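Local coordinates for putative uncharacterized protein (Mycobacterium tuberculosis, PDB 2ZQ5) that probably acts as a sulfotransferase, moving a sulfuryl group from a nucleotide donor such as PAPS to an acceptor substrate, at residues S77-K80 with E84-D87; E172-L177 with C210-N215; S264-A269 with A283-D288. All coordinates share one frame; numbering follows the deposited sequence.

Interaction 1: residues S77-K80 with E84-D87; sequences SAWK and EHVD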
loop_
_atom_site.group_PDB
_atom_site.type_symbol
_atom_site.label_atom_id
_atom_site.label_comp_id
_atom_site.label_asym_id
_atom_site.label_seq_id
_atom_site.Cartn_x
_atom_site.Cartn_y
_atom_site.Cartn_z
ATOM N N SER A 77 0.200 -17.982 -11.260
ATOM C CA SER A 77 0.960 -18.590 -12.345
ATOM C C SER A 77 2.456 -18.550 -12.050
ATOM O O SER A 77 3.178 -19.511 -12.320
ATOM C CB SER A 77 0.672 -17.867 -13.662
ATOM O OG SER A 77 1.363 -18.483 -14.738
ATOM N N ALA A 78 2.925 -17.437 -11.493
ATOM C CA ALA A 78 4.337 -17.297 -11.170
ATOM C C ALA A 78 4.780 -18.344 -10.151
ATOM O O ALA A 78 5.879 -18.891 -10.257
ATOM C CB ALA A 78 4.621 -15.894 -10.639
ATOM N N TRP A 79 3.933 -18.619 -9.163
ATOM C CA TRP A 79 4.272 -19.612 -8.148
ATOM C C TRP A 79 4.427 -20.999 -8.763
ATOM O O TRP A 79 5.242 -21.799 -8.303
ATOM C CB TRP A 79 3.218 -19.638 -7.031
ATOM C CG TRP A 79 3.229 -18.399 -6.173
ATOM C CD1 TRP A 79 4.329 -17.716 -5.740
ATOM C CD2 TRP A 79 2.091 -17.713 -5.636
ATOM N NE1 TRP A 79 3.946 -16.642 -4.966
ATOM C CE2 TRP A 79 2.579 -16.617 -4.888
ATOM C CE3 TRP A 79 0.707 -17.916 -5.714
ATOM C CZ2 TRP A 79 1.730 -15.724 -4.221
ATOM C CZ3 TRP A 79 -0.137 -17.029 -5.051
ATOM C CH2 TRP A 79 0.380 -15.947 -4.314
ATOM N N LYS A 80 3.643 -21.280 -9.801
ATOM C CA LYS A 80 3.717 -22.569 -10.487
ATOM C C LYS A 80 5.001 -22.633 -11.301
ATOM O O LYS A 80 5.633 -23.685 -11.416
ATOM C CB LYS A 80 2.540 -22.742 -11.438
ATOM C CG LYS A 80 1.196 -22.923 -10.784
ATOM C CD LYS A 80 0.149 -23.078 -11.869
ATOM C CE LYS A 80 -1.240 -23.260 -11.308
ATOM N NZ LYS A 80 -2.227 -23.312 -12.421
ATOM N N GLU A 84 10.240 -23.139 -6.334
ATOM C CA GLU A 84 11.331 -22.981 -5.377
ATOM C C GLU A 84 11.184 -21.736 -4.499
ATOM O O GLU A 84 11.941 -21.547 -3.546
ATOM C CB GLU A 84 12.677 -22.935 -6.105
ATOM C CG GLU A 84 12.801 -21.795 -7.106
ATOM C CD GLU A 84 12.386 -22.186 -8.513
ATOM O OE1 GLU A 84 11.432 -22.977 -8.666
ATOM O OE2 GLU A 84 13.013 -21.687 -9.468
ATOM N N HIS A 85 10.217 -20.882 -4.819
ATOM C CA HIS A 85 10.002 -19.674 -4.028
ATOM C C HIS A 85 9.662 -20.033 -2.581
ATOM O O HIS A 85 9.959 -19.274 -1.660
ATOM C CB HIS A 85 8.863 -18.838 -4.627
ATOM C CG HIS A 85 7.506 -19.442 -4.441
ATOM N ND1 HIS A 85 6.718 -19.182 -3.340
ATOM C CD2 HIS A 85 6.808 -20.317 -5.202
ATOM C CE1 HIS A 85 5.593 -19.870 -3.434
ATOM N NE2 HIS A 85 5.623 -20.566 -4.555
ATOM N N VAL A 86 9.047 -21.197 -2.385
ATOM C CA VAL A 86 8.653 -21.632 -1.046
ATOM C C VAL A 86 9.826 -21.824 -0.090
ATOM O O VAL A 86 9.649 -21.785 1.127
ATOM C CB VAL A 86 7.844 -22.957 -1.090
ATOM C CG1 VAL A 86 6.598 -22.777 -1.935
ATOM C CG2 VAL A 86 8.704 -24.086 -1.633
ATOM N N ASP A 87 11.022 -22.022 -0.635
ATOM C CA ASP A 87 12.199 -22.231 0.201
ATOM C C ASP A 87 12.901 -20.938 0.596
ATOM O O ASP A 87 13.892 -20.962 1.329
ATOM C CB ASP A 87 13.193 -23.155 -0.505
ATOM C CG ASP A 87 12.584 -24.496 -0.864
ATOM O OD1 ASP A 87 11.895 -25.081 -0.004
ATOM O OD2 ASP A 87 12.802 -24.967 -2.000
#
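Trp79, near the C-terminal end of helix 55-81, meets His85 a few residues further along the chain, and this aromatic pair makes up the whole contact. The CA atoms of Trp79 and His85 are 7.1 Å apart, a spacing that puts the two side chains in touch. The path of Trp79 begins at CB, which already brushes the imidazole. Its CG is anti to the carbonyl carbon (chi1 -69°), which carries the indole off the helix with its five-membered ring beside His85. CG passes the imidazole as well, but the principal touch belongs to CD1, which stands 3.3 Å above the plane of the His85 ring and over its centre. Farther out, NE1 is only loosely in touch with His85 and probably gives its proton to the backbone of helix 206-219, so the polar edge of a buried indole is satisfied. The six-membered ring leaves His85 behind and reaches that same helix, CZ2 meeting Asn215 and CH2, at the tip, meeting Arg211.

The rings do not lie flat on each other: their planes make 32°, and the centroid of the His85 ring is 4.2 Å from that of the indole five-membered ring. His85 reaches this place with CG lodged between its backbone N and carbonyl carbon (chi1 71°). On its opposite face CG1 of Val86 sits 3.4 Å from the ring plane, offset toward the rim, so the imidazole is held between an indole and an aliphatic branch. A flat aromatic group suits such a thin slot.

Trp79 also packs on Leu218 and makes a cation-pi contact with Arg214. The contact therefore joins the end of helix 55-81 and the 3-10 turn 84-87, which precedes strand 94-97, beside helix 206-219.

Interaction 2: residues E172-L177 with C210-N215; sequences EECWQL and CRHRRN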
loop_
_atom_site.group_PDB
_atom_site.type_symbol
_atom_site.label_atom_id
_atom_site.label_comp_id
_atom_site.label_asym_id
_atom_site.label_seq_id
_atom_site.Cartn_x
_atom_site.Cartn_y
_atom_site.Cartn_z
ATOM N N GLU A 172 7.097 0.568 -4.544
ATOM C CA GLU A 172 5.656 0.636 -4.325
ATOM C C GLU A 172 5.233 0.169 -2.935
ATOM O O GLU A 172 5.971 -0.539 -2.246
ATOM C CB GLU A 172 4.930 -0.225 -5.365
ATOM C CG GLU A 172 4.291 0.533 -6.515
ATOM C CD GLU A 172 3.114 1.390 -6.079
ATOM O OE1 GLU A 172 2.336 1.801 -6.962
ATOM O OE2 GLU A 172 2.971 1.664 -4.866
ATOM N N GLU A 173 4.023 0.562 -2.553
ATOM C CA GLU A 173 3.452 0.194 -1.265
ATOM C C GLU A 173 2.828 -1.196 -1.328
ATOM O O GLU A 173 2.441 -1.674 -2.398
ATOM C CB GLU A 173 2.393 1.207 -0.848
ATOM C CG GLU A 173 2.922 2.607 -0.624
ATOM C CD GLU A 173 1.836 3.539 -0.146
ATOM O OE1 GLU A 173 0.757 3.541 -0.770
ATOM O OE2 GLU A 173 2.060 4.267 0.843
ATOM N N CYS A 174 2.696 -1.820 -0.163
ATOM C CA CYS A 174 2.153 -3.171 -0.071
ATOM C C CYS A 174 0.720 -3.365 -0.549
ATOM O O CYS A 174 0.330 -4.495 -0.842
ATOM C CB CYS A 174 2.283 -3.682 1.365
ATOM S SG CYS A 174 3.984 -3.686 2.002
ATOM N N TRP A 175 -0.070 -2.296 -0.634
ATOM C CA TRP A 175 -1.443 -2.472 -1.099
ATOM C C TRP A 175 -1.447 -3.054 -2.507
ATOM O O TRP A 175 -2.414 -3.695 -2.910
ATOM C CB TRP A 175 -2.243 -1.156 -1.066
ATOM C CG TRP A 175 -1.760 -0.094 -2.000
ATOM C CD1 TRP A 175 -0.902 0.928 -1.708
ATOM C CD2 TRP A 175 -2.095 0.046 -3.386
ATOM N NE1 TRP A 175 -0.681 1.696 -2.826
ATOM C CE2 TRP A 175 -1.400 1.177 -3.870
ATOM C CE3 TRP A 175 -2.913 -0.675 -4.266
ATOM C CZ2 TRP A 175 -1.500 1.605 -5.199
ATOM C CZ3 TRP A 175 -3.011 -0.248 -5.590
ATOM C CH2 TRP A 175 -2.306 0.883 -6.039
ATOM N N GLN A 176 -0.359 -2.844 -3.250
ATOM C CA GLN A 176 -0.271 -3.378 -4.605
ATOM C C GLN A 176 -0.272 -4.903 -4.578
ATOM O O GLN A 176 -0.620 -5.545 -5.566
ATOM C CB GLN A 176 0.980 -2.853 -5.309
ATOM C CG GLN A 176 0.823 -1.430 -5.820
ATOM C CD GLN A 176 0.214 -1.366 -7.211
ATOM O OE1 GLN A 176 -0.723 -2.099 -7.534
ATOM N NE2 GLN A 176 0.745 -0.479 -8.043
ATOM N N LEU A 177 0.127 -5.474 -3.446
ATOM C CA LEU A 177 0.118 -6.924 -3.289
ATOM C C LEU A 177 -1.152 -7.363 -2.570
ATOM O O LEU A 177 -1.807 -8.311 -2.993
ATOM C CB LEU A 177 1.336 -7.408 -2.494
ATOM C CG LEU A 177 2.712 -7.247 -3.138
ATOM C CD1 LEU A 177 3.771 -7.713 -2.162
ATOM C CD2 LEU A 177 2.790 -8.055 -4.435
ATOM N N CYS A 210 -0.164 -13.715 4.715
ATOM C CA CYS A 210 0.518 -14.936 4.326
ATOM C C CYS A 210 0.723 -14.909 2.809
ATOM O O CYS A 210 1.765 -15.337 2.302
ATOM C CB CYS A 210 -0.313 -16.147 4.740
ATOM S SG CYS A 210 -0.151 -16.554 6.493
ATOM N N ARG A 211 -0.264 -14.393 2.081
ATOM C CA ARG A 211 -0.141 -14.305 0.630
ATOM C C ARG A 211 0.915 -13.249 0.281
ATOM O O ARG A 211 1.700 -13.415 -0.656
ATOM C CB ARG A 211 -1.487 -13.945 -0.003
ATOM C CG ARG A 211 -1.472 -14.073 -1.513
ATOM C CD ARG A 211 -2.719 -13.504 -2.161
ATOM N NE ARG A 211 -2.619 -13.602 -3.615
ATOM C CZ ARG A 211 -2.912 -14.694 -4.314
ATOM N NH1 ARG A 211 -3.343 -15.788 -3.701
ATOM N NH2 ARG A 211 -2.737 -14.702 -5.630
ATOM N N HIS A 212 0.925 -12.162 1.047
ATOM C CA HIS A 212 1.891 -11.082 0.868
ATOM C C HIS A 212 3.296 -11.693 0.947
ATOM O O HIS A 212 4.152 -11.428 0.102
ATOM C CB HIS A 212 1.645 -10.040 1.975
ATOM C CG HIS A 212 2.627 -8.908 2.012
ATOM N ND1 HIS A 212 3.833 -8.989 2.677
ATOM C CD2 HIS A 212 2.536 -7.636 1.555
ATOM C CE1 HIS A 212 4.438 -7.816 2.632
ATOM N NE2 HIS A 212 3.671 -6.977 1.958
ATOM N N ARG A 213 3.515 -12.541 1.947
ATOM C CA ARG A 213 4.810 -13.192 2.131
ATOM C C ARG A 213 5.169 -14.110 0.960
ATOM O O ARG A 213 6.321 -14.132 0.519
ATOM C CB ARG A 213 4.817 -13.977 3.445
ATOM C CG ARG A 213 6.120 -14.702 3.718
ATOM C CD ARG A 213 6.179 -15.205 5.151
ATOM N NE ARG A 213 7.355 -16.042 5.376
ATOM C CZ ARG A 213 7.478 -17.282 4.914
ATOM N NH1 ARG A 213 6.496 -17.828 4.208
ATOM N NH2 ARG A 213 8.582 -17.979 5.153
ATOM N N ARG A 214 4.195 -14.869 0.462
ATOM C CA ARG A 214 4.442 -15.751 -0.676
ATOM C C ARG A 214 4.886 -14.911 -1.870
ATOM O O ARG A 214 5.721 -15.341 -2.665
ATOM C CB ARG A 214 3.183 -16.543 -1.042
ATOM C CG ARG A 214 2.771 -17.595 -0.025
ATOM C CD ARG A 214 1.679 -18.485 -0.603
ATOM N NE ARG A 214 2.117 -19.118 -1.845
ATOM C CZ ARG A 214 1.346 -19.880 -2.614
ATOM N NH1 ARG A 214 0.085 -20.114 -2.275
ATOM N NH2 ARG A 214 1.837 -20.413 -3.725
ATOM N N ASN A 215 4.324 -13.713 -2.001
ATOM C CA ASN A 215 4.716 -12.842 -3.097
ATOM C C ASN A 215 6.121 -12.276 -2.890
ATOM O O ASN A 215 6.857 -12.086 -3.858
ATOM C CB ASN A 215 3.688 -11.724 -3.295
ATOM C CG ASN A 215 2.604 -12.119 -4.281
ATOM O OD1 ASN A 215 2.904 -12.581 -5.385
ATOM N ND2 ASN A 215 1.344 -11.941 -3.896
HETATM O O HOH W 1 -0.553 -10.650 -2.051
#
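His212 reaches from helix 206-219 toward the segment 172-177, where it meets Cys174 and, in the helix that follows, Leu177. This is the tight part. Cys174 SG lies 3.3 Å from His212 NE2, with Cys174 CB close behind; the line from SG to the ring centroid is 80° off the ring normal, a sulfur-aromatic approach at the edge. NE2 is buried against the sulfur and has no clear partner in the model. The ring gets there because CG of His212 is anti to its backbone N (chi1 175°), stretching the side chain toward Cys174. Its other nitrogen, ND1, is hydrogen-bonded to the hydroxyl of Tyr246, which should fix the ring's rotation. Leu177 crosses His212 at about a right angle, its CD1 3.9 Å from His212 CD2. One turn farther along the helix, Leu177 CD2 rests 3.9 Å from Asn215 CB, the two side chains running past each other in opposite directions. The fork lets leucine cover both neighbours.

Elsewhere the fit is looser and a water makes up the difference. It donates to Leu177 O, 2.8 Å from the water oxygen, and accepts from Asn215 ND2, 2.9 Å from the same oxygen. An amide suits such a junction: while ND2 holds the water, OD1 is hydrogen-bonded to Ser75 of helix 55-81.

Cys174 and His212 both touch Leu230, and Glu173 forms a salt bridge with Lys231, so the contact lies against strand 227-231. Parallel strands flanked by helices are the alpha/beta architecture that the sulfotransferase fold shares with the P-loop NTPases.

Interaction 3: residues S264-A269 with A283-D288; sequences SMCSLA and AQIGAD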
loop_
_atom_site.group_PDB
_atom_site.type_symbol
_atom_site.label_atom_id
_atom_site.label_comp_id
_atom_site.label_asym_id
_atom_site.label_seq_id
_atom_site.Cartn_x
_atom_site.Cartn_y
_atom_site.Cartn_z
ATOM N N SER A 264 -4.496 18.364 4.196
ATOM C CA SER A 264 -3.678 17.930 3.068
ATOM C C SER A 264 -4.070 16.522 2.632
ATOM O O SER A 264 -4.134 16.224 1.437
ATOM C CB SER A 264 -2.198 17.960 3.457
ATOM O OG SER A 264 -1.375 17.527 2.387
ATOM N N MET A 265 -4.332 15.658 3.607
ATOM C CA MET A 265 -4.730 14.284 3.329
ATOM C C MET A 265 -6.046 14.260 2.561
ATOM O O MET A 265 -6.202 13.515 1.591
ATOM C CB MET A 265 -4.882 13.509 4.640
ATOM C CG MET A 265 -3.580 13.332 5.404
ATOM S SD MET A 265 -3.844 12.774 7.097
ATOM C CE MET A 265 -4.622 11.207 6.808
ATOM N N CYS A 266 -6.994 15.083 2.998
ATOM C CA CYS A 266 -8.294 15.149 2.346
ATOM C C CYS A 266 -8.194 15.755 0.950
ATOM O O CYS A 266 -8.867 15.306 0.024
ATOM C CB CYS A 266 -9.268 15.961 3.201
ATOM S SG CYS A 266 -9.733 15.160 4.759
ATOM N N SER A 267 -7.350 16.774 0.807
ATOM C CA SER A 267 -7.159 17.430 -0.479
ATOM C C SER A 267 -6.566 16.447 -1.485
ATOM O O SER A 267 -6.941 16.447 -2.657
ATOM C CB SER A 267 -6.238 18.640 -0.317
ATOM O OG SER A 267 -6.067 19.323 -1.547
ATOM N N LEU A 268 -5.644 15.605 -1.026
ATOM C CA LEU A 268 -5.036 14.616 -1.911
ATOM C C LEU A 268 -6.107 13.647 -2.406
ATOM O O LEU A 268 -6.180 13.337 -3.595
ATOM C CB LEU A 268 -3.940 13.837 -1.178
ATOM C CG LEU A 268 -3.353 12.634 -1.924
ATOM C CD1 LEU A 268 -2.739 13.086 -3.236
ATOM C CD2 LEU A 268 -2.308 11.952 -1.056
ATOM N N ALA A 269 -6.937 13.169 -1.486
ATOM C CA ALA A 269 -7.999 12.236 -1.838
ATOM C C ALA A 269 -8.987 12.890 -2.796
ATOM O O ALA A 269 -9.443 12.269 -3.755
ATOM C CB ALA A 269 -8.722 11.774 -0.582
ATOM N N ALA A 283 -17.035 17.531 2.944
ATOM C CA ALA A 283 -17.199 17.069 4.319
ATOM C C ALA A 283 -17.218 15.555 4.480
ATOM O O ALA A 283 -16.802 15.039 5.517
ATOM C CB ALA A 283 -18.464 17.671 4.922
ATOM N N GLN A 284 -17.707 14.839 3.474
ATOM C CA GLN A 284 -17.749 13.386 3.574
ATOM C C GLN A 284 -16.339 12.810 3.571
ATOM O O GLN A 284 -16.057 11.840 4.271
ATOM C CB GLN A 284 -18.562 12.782 2.432
ATOM C CG GLN A 284 -18.880 11.303 2.641
ATOM C CD GLN A 284 -19.662 11.048 3.917
ATOM O OE1 GLN A 284 -19.119 10.573 4.920
ATOM N NE2 GLN A 284 -20.946 11.375 3.891
ATOM N N ILE A 285 -15.446 13.404 2.784
ATOM C CA ILE A 285 -14.067 12.930 2.757
ATOM C C ILE A 285 -13.447 13.152 4.135
ATOM O O ILE A 285 -12.722 12.295 4.646
ATOM C CB ILE A 285 -13.231 13.674 1.694
ATOM C CG1 ILE A 285 -13.755 13.334 0.294
ATOM C CG2 ILE A 285 -11.763 13.284 1.825
ATOM C CD1 ILE A 285 -13.081 14.113 -0.812
ATOM N N GLY A 286 -13.742 14.301 4.737
ATOM C CA GLY A 286 -13.210 14.604 6.053
ATOM C C GLY A 286 -13.706 13.629 7.107
ATOM O O GLY A 286 -12.926 13.142 7.928
ATOM N N ALA A 287 -15.005 13.343 7.089
ATOM C CA ALA A 287 -15.591 12.424 8.052
ATOM C C ALA A 287 -14.987 11.034 7.910
ATOM O O ALA A 287 -14.614 10.410 8.904
ATOM C CB ALA A 287 -17.105 12.359 7.862
ATOM N N ASP A 288 -14.886 10.554 6.674
ATOM C CA ASP A 288 -14.328 9.231 6.424
ATOM C C ASP A 288 -12.851 9.143 6.819
ATOM O O ASP A 288 -12.421 8.140 7.392
ATOM C CB ASP A 288 -14.511 8.846 4.948
ATOM C CG ASP A 288 -15.970 8.612 4.577
ATOM O OD1 ASP A 288 -16.838 8.680 5.474
ATOM O OD2 ASP A 288 -16.250 8.351 3.387
#
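Cys266 and Gly286 mark the place where helix 262-272 meets helix 282-304: their CA atoms are 6.2 Å apart, and the short helical segments, whose directions differ by 123°, approach to 9.6 Å between axes. Cys266 points at the facing helix, and its SG comes to rest 3.8 Å from Gly286 CA. Its chi1 of -68° leaves SG anti to the carbonyl carbon and extended toward that helix. Glycine suits the spot because it presents its bare CA to the sulfur, and cysteine suits the other because its side chain is short.

Ile285, next to the glycine, supplies the second half of the contact with a single branch. Its CG2 methyl touches Cys266 CB at 3.9 Å and also lies within touch of the Cys266 sulfur and carbonyl oxygen. One turn later in helix 262-272, Ala269 offers its methyl to the same branch, with Ala269 CB 4.2 Å from Ile285 CG2. This methyl is thus received by two small residues spaced three apart, i and i+3, on one face of the helix. Beta-branching matters here, for CG2 starts directly at CB and bears on the partner helix without a longer arm.

The contact continues along helix 282-304, where Ala289 meets Cys266 and Trp293 meets Met265. At its flank, Asp288 is hydrogen-bonded through OD2 to His192.

Everything that touches across the two segments is carbon or sulfur apart from one backbone carbonyl oxygen, that of Cys266. With no charge or side-chain hydrogen bond joining them, the two segments are held against each other by van der Waals fit and the burial of apolar surface, and such a fit depends on shape more than on direction-sensitive bonds.

Interaction 1 packs against helix 206-219, which supplies one side of interaction 2, and the two touch directly although their centres are 15 Å apart. Trp79 NE1 is 3.2 Å from Arg214 O, a probable hydrogen bond, and Trp79 CH2 packs 3.5 Å from Arg211 CZ. Interaction 3 stands apart: its centre is 26 Å from that of interaction 2, with nearest atoms about 9 Å apart, and 40 Å from interaction 1, on the opposite side of the chain's centre. In sulfotransferases the loop after the first strand, here 94-97, usually holds the nucleotide donor. Ser264 touches Arg101 in that loop, so this end of interaction 3 probably borders the donor site.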